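Local coordinates for protein AvmM (Streptomyces sp. NBRC 109436, PDB 7FE6) that catalyses macrocyclization in alchivemycin A biosynthesis through dehydration and Michael-type addition, at residues I24-G38 against R145-P159. Residues are numbered along the deposited sequence; the frame is centred on the assembly and turned at random.
Sequences IVADFIGVPAVITPG and REGITSEHAGIFALP
Phe-28 and Ile-155 meet across two facing sheets because each directs its first side-chain branch anti to its own carbonyl carbon: CG of Phe-28 (chi1 -72°) carries the ring toward strand 153-159, while with CG1 of Ile-155 so placed (chi1 -53°), CG2 is anti to the backbone N and meets the ring. The two side chains lie obliquely, with CE1 of Phe-28 4.1 Å from CG2 of Ile-155. The far end of the ring also reaches the neighbouring residues, CZ of Phe-28 standing 3.7 Å from CB of Ala-157 and near the carbonyl oxygen of Ile-155. Next along the strand, two small side chains abut, CB of Ala-26 lying 3.6 Å from CB of Ala-157, which lets the backbones come close. The axes of the two strand segments come within 7.0 Å and make an angle of 150°, roughly antiparallel, yet the strands belong to different sheets of a beta sandwich and meet through side chains. The row ends where the side chains of Ile-24 and Pro-159 run past each other in opposite directions, CG2 of Ile-24 lying 4.0 Å from CB of Pro-159. Replacing Phe-28 by an alanine is likely to open a gap beside CB of Ala-157 and remove this ring's contact with CG2 of Ile-155.

Beyond the strands, 24-38 meets the type II turn from Arg-145 to Ile-148. CG of Pro-37 rests 3.7 Å from the carbonyl oxygen of Ile-148, and CA of Gly-38 lies 3.6 Å from CG of Glu-146; a CB on Gly-38 would clash with that methylene. Ile-155 also packs on Leu-62 and Phe-187. The contact is thus apolar along the strands and a partly exposed van der Waals fit at the turn, whereas NE of Arg-145 forms its salt bridge with Asp-76, outside the two segments.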
# COMPACT_ATOMS: atom_id res chain seq x y z
N ILE A 24 13.83 3.55 -6.69
CA ILE A 24 12.94 2.82 -7.59
C ILE A 24 12.15 1.87 -6.70
O ILE A 24 12.64 0.79 -6.33
CB ILE A 24 13.71 2.05 -8.67
CG1 ILE A 24 14.83 2.91 -9.27
CG2 ILE A 24 12.76 1.64 -9.78
CD1 ILE A 24 14.35 4.22 -9.92
N VAL A 25 10.92 2.26 -6.37
CA VAL A 25 10.08 1.54 -5.42
C VAL A 25 8.97 0.79 -6.19
O VAL A 25 8.76 1.01 -7.38
CB VAL A 25 9.49 2.50 -4.36
CG1 VAL A 25 10.62 3.35 -3.77
CG2 VAL A 25 8.42 3.40 -4.97
N ALA A 26 8.23 -0.06 -5.48
CA ALA A 26 7.12 -0.78 -6.10
C ALA A 26 5.90 -0.83 -5.17
O ALA A 26 6.04 -0.90 -3.95
CB ALA A 26 7.52 -2.19 -6.50
N ASP A 27 4.70 -0.84 -5.77
CA ASP A 27 3.46 -0.90 -5.01
C ASP A 27 2.54 -1.99 -5.56
O ASP A 27 2.51 -2.25 -6.77
CB ASP A 27 2.72 0.43 -5.02
CG ASP A 27 3.54 1.52 -4.38
OD1 ASP A 27 3.92 1.36 -3.20
OD2 ASP A 27 3.78 2.56 -5.02
N PHE A 28 1.80 -2.63 -4.65
CA PHE A 28 0.79 -3.63 -4.99
C PHE A 28 -0.61 -3.04 -4.84
O PHE A 28 -0.87 -2.23 -3.94
CB PHE A 28 0.92 -4.87 -4.09
CG PHE A 28 2.12 -5.74 -4.38
CD1 PHE A 28 2.12 -6.61 -5.47
CD2 PHE A 28 3.22 -5.75 -3.54
CE1 PHE A 28 3.20 -7.44 -5.72
CE2 PHE A 28 4.32 -6.59 -3.81
CZ PHE A 28 4.30 -7.42 -4.90
N ILE A 29 -1.52 -3.48 -5.71
CA ILE A 29 -2.94 -3.17 -5.59
C ILE A 29 -3.72 -4.46 -5.77
O ILE A 29 -3.51 -5.17 -6.76
CB ILE A 29 -3.41 -2.13 -6.64
CG1 ILE A 29 -2.79 -0.76 -6.39
CG2 ILE A 29 -4.94 -2.00 -6.60
CD1 ILE A 29 -3.30 -0.07 -5.12
N GLY A 30 -4.60 -4.78 -4.81
CA GLY A 30 -5.55 -5.85 -5.00
C GLY A 30 -5.04 -7.24 -4.72
O GLY A 30 -5.70 -8.21 -5.10
N VAL A 31 -3.88 -7.38 -4.08
CA VAL A 31 -3.38 -8.68 -3.63
C VAL A 31 -4.21 -9.15 -2.44
O VAL A 31 -4.23 -8.47 -1.40
CB VAL A 31 -1.90 -8.60 -3.24
CG1 VAL A 31 -1.37 -10.01 -2.90
CG2 VAL A 31 -1.10 -7.97 -4.36
N PRO A 32 -4.88 -10.30 -2.51
CA PRO A 32 -5.62 -10.78 -1.34
C PRO A 32 -4.67 -11.36 -0.31
O PRO A 32 -3.60 -11.87 -0.64
CB PRO A 32 -6.54 -11.85 -1.93
CG PRO A 32 -5.85 -12.34 -3.14
CD PRO A 32 -5.00 -11.21 -3.66
N ALA A 33 -5.07 -11.26 0.96
CA ALA A 33 -4.30 -11.83 2.05
C ALA A 33 -4.47 -13.35 2.15
O ALA A 33 -3.67 -14.01 2.82
CB ALA A 33 -4.68 -11.17 3.37
N VAL A 34 -5.53 -13.90 1.55
CA VAL A 34 -5.70 -15.35 1.42
C VAL A 34 -6.04 -15.65 -0.03
O VAL A 34 -6.95 -15.03 -0.60
CB VAL A 34 -6.77 -15.92 2.37
CG1 VAL A 34 -6.93 -17.38 2.13
CG2 VAL A 34 -6.41 -15.68 3.85
N ILE A 35 -5.30 -16.57 -0.63
CA ILE A 35 -5.53 -17.02 -1.99
C ILE A 35 -6.06 -18.45 -1.95
O ILE A 35 -5.49 -19.32 -1.29
CB ILE A 35 -4.25 -16.93 -2.84
CG1 ILE A 35 -3.90 -15.45 -3.11
CG2 ILE A 35 -4.40 -17.73 -4.11
CD1 ILE A 35 -2.54 -15.19 -3.71
N THR A 36 -7.16 -18.69 -2.65
CA THR A 36 -7.72 -20.03 -2.67
C THR A 36 -6.99 -20.88 -3.69
O THR A 36 -6.87 -20.48 -4.85
CB THR A 36 -9.21 -20.00 -3.02
OG1 THR A 36 -9.92 -19.30 -1.99
CG2 THR A 36 -9.76 -21.42 -3.17
N PRO A 37 -6.52 -22.07 -3.32
CA PRO A 37 -5.90 -22.96 -4.31
C PRO A 37 -6.82 -23.21 -5.49
O PRO A 37 -8.04 -23.32 -5.33
CB PRO A 37 -5.64 -24.24 -3.51
CG PRO A 37 -5.48 -23.79 -2.14
CD PRO A 37 -6.40 -22.61 -1.96
N GLY A 38 -6.22 -23.21 -6.68
CA GLY A 38 -6.92 -23.49 -7.91
C GLY A 38 -7.59 -22.28 -8.52
O GLY A 38 -7.92 -22.31 -9.71
N ARG A 145 -1.94 -24.24 -8.51
CA ARG A 145 -2.67 -25.46 -8.76
C ARG A 145 -3.36 -25.90 -7.47
O ARG A 145 -2.90 -25.62 -6.36
CB ARG A 145 -1.74 -26.56 -9.28
CG ARG A 145 -0.68 -27.03 -8.29
CD ARG A 145 0.13 -28.20 -8.84
NE ARG A 145 1.05 -28.76 -7.85
CZ ARG A 145 0.66 -29.54 -6.84
NH1 ARG A 145 -0.63 -29.83 -6.69
NH2 ARG A 145 1.55 -30.02 -5.99
N GLU A 146 -4.50 -26.57 -7.64
CA GLU A 146 -5.19 -27.16 -6.50
C GLU A 146 -4.27 -28.13 -5.79
O GLU A 146 -3.42 -28.78 -6.41
CB GLU A 146 -6.44 -27.89 -6.99
CG GLU A 146 -7.60 -26.98 -7.31
CD GLU A 146 -8.80 -27.74 -7.86
OE1 GLU A 146 -8.78 -28.99 -7.80
OE2 GLU A 146 -9.76 -27.07 -8.31
N GLY A 147 -4.45 -28.25 -4.48
CA GLY A 147 -3.70 -29.24 -3.75
C GLY A 147 -2.34 -28.80 -3.27
O GLY A 147 -1.59 -29.63 -2.75
N ILE A 148 -1.97 -27.53 -3.45
CA ILE A 148 -0.76 -26.99 -2.85
C ILE A 148 -1.17 -25.85 -1.94
O ILE A 148 -2.05 -25.06 -2.29
CB ILE A 148 0.27 -26.58 -3.93
CG1 ILE A 148 1.63 -26.26 -3.29
CG2 ILE A 148 -0.24 -25.42 -4.78
CD1 ILE A 148 2.80 -26.24 -4.29
N THR A 149 -0.60 -25.82 -0.74
CA THR A 149 -0.97 -24.84 0.27
C THR A 149 0.27 -24.24 0.91
O THR A 149 1.38 -24.79 0.80
CB THR A 149 -1.84 -25.43 1.38
OG1 THR A 149 -1.08 -26.42 2.10
CG2 THR A 149 -3.11 -26.05 0.80
N SER A 150 0.08 -23.12 1.60
CA SER A 150 1.15 -22.51 2.37
C SER A 150 0.55 -21.60 3.44
O SER A 150 -0.39 -20.86 3.17
CB SER A 150 2.09 -21.72 1.46
OG SER A 150 3.06 -21.05 2.23
N GLU A 151 1.12 -21.65 4.64
CA GLU A 151 0.61 -20.85 5.74
C GLU A 151 1.39 -19.57 5.98
O GLU A 151 1.00 -18.76 6.83
CB GLU A 151 0.52 -21.74 6.98
CG GLU A 151 -0.65 -22.70 6.80
CD GLU A 151 -1.94 -21.90 6.53
OE1 GLU A 151 -2.30 -21.11 7.46
OE2 GLU A 151 -2.51 -21.97 5.40
N HIS A 152 2.48 -19.34 5.25
CA HIS A 152 3.11 -18.03 5.25
C HIS A 152 3.95 -17.92 3.98
O HIS A 152 4.99 -18.58 3.86
CB HIS A 152 3.96 -17.79 6.50
CG HIS A 152 4.79 -16.54 6.40
ND1 HIS A 152 4.24 -15.29 6.20
CD2 HIS A 152 6.13 -16.37 6.42
CE1 HIS A 152 5.21 -14.40 6.13
NE2 HIS A 152 6.37 -15.02 6.26
N ALA A 153 3.50 -17.07 3.07
CA ALA A 153 4.08 -16.93 1.75
C ALA A 153 4.10 -15.45 1.43
O ALA A 153 3.44 -14.63 2.09
CB ALA A 153 3.28 -17.71 0.71
N GLY A 154 4.82 -15.09 0.38
CA GLY A 154 4.85 -13.71 -0.05
C GLY A 154 5.00 -13.63 -1.55
O GLY A 154 5.61 -14.49 -2.19
N ILE A 155 4.41 -12.58 -2.12
CA ILE A 155 4.78 -12.12 -3.44
C ILE A 155 5.67 -10.90 -3.24
O ILE A 155 5.32 -9.98 -2.48
CB ILE A 155 3.56 -11.79 -4.30
CG1 ILE A 155 2.60 -12.97 -4.30
CG2 ILE A 155 3.98 -11.48 -5.71
CD1 ILE A 155 1.25 -12.70 -4.98
N PHE A 156 6.80 -10.87 -3.93
CA PHE A 156 7.75 -9.77 -3.80
C PHE A 156 7.98 -9.11 -5.14
O PHE A 156 8.10 -9.78 -6.17
CB PHE A 156 9.08 -10.23 -3.25
CG PHE A 156 9.03 -10.74 -1.83
CD1 PHE A 156 8.56 -12.04 -1.56
CD2 PHE A 156 9.46 -9.94 -0.78
CE1 PHE A 156 8.54 -12.53 -0.28
CE2 PHE A 156 9.43 -10.40 0.52
CZ PHE A 156 8.97 -11.71 0.77
N ALA A 157 7.99 -7.78 -5.13
CA ALA A 157 8.25 -6.99 -6.32
C ALA A 157 9.70 -6.51 -6.28
O ALA A 157 10.11 -5.84 -5.33
CB ALA A 157 7.28 -5.81 -6.40
N LEU A 158 10.45 -6.85 -7.32
CA LEU A 158 11.87 -6.49 -7.40
C LEU A 158 12.06 -5.77 -8.72
O LEU A 158 12.25 -6.41 -9.77
CB LEU A 158 12.77 -7.72 -7.32
CG LEU A 158 14.26 -7.46 -7.57
CD1 LEU A 158 14.92 -6.67 -6.42
CD2 LEU A 158 14.99 -8.76 -7.87
N PRO A 159 12.02 -4.43 -8.72
CA PRO A 159 12.28 -3.68 -9.96
C PRO A 159 13.72 -3.89 -10.42
O PRO A 159 14.66 -3.78 -9.64
CB PRO A 159 11.99 -2.23 -9.56
CG PRO A 159 11.18 -2.34 -8.29
CD PRO A 159 11.69 -3.55 -7.60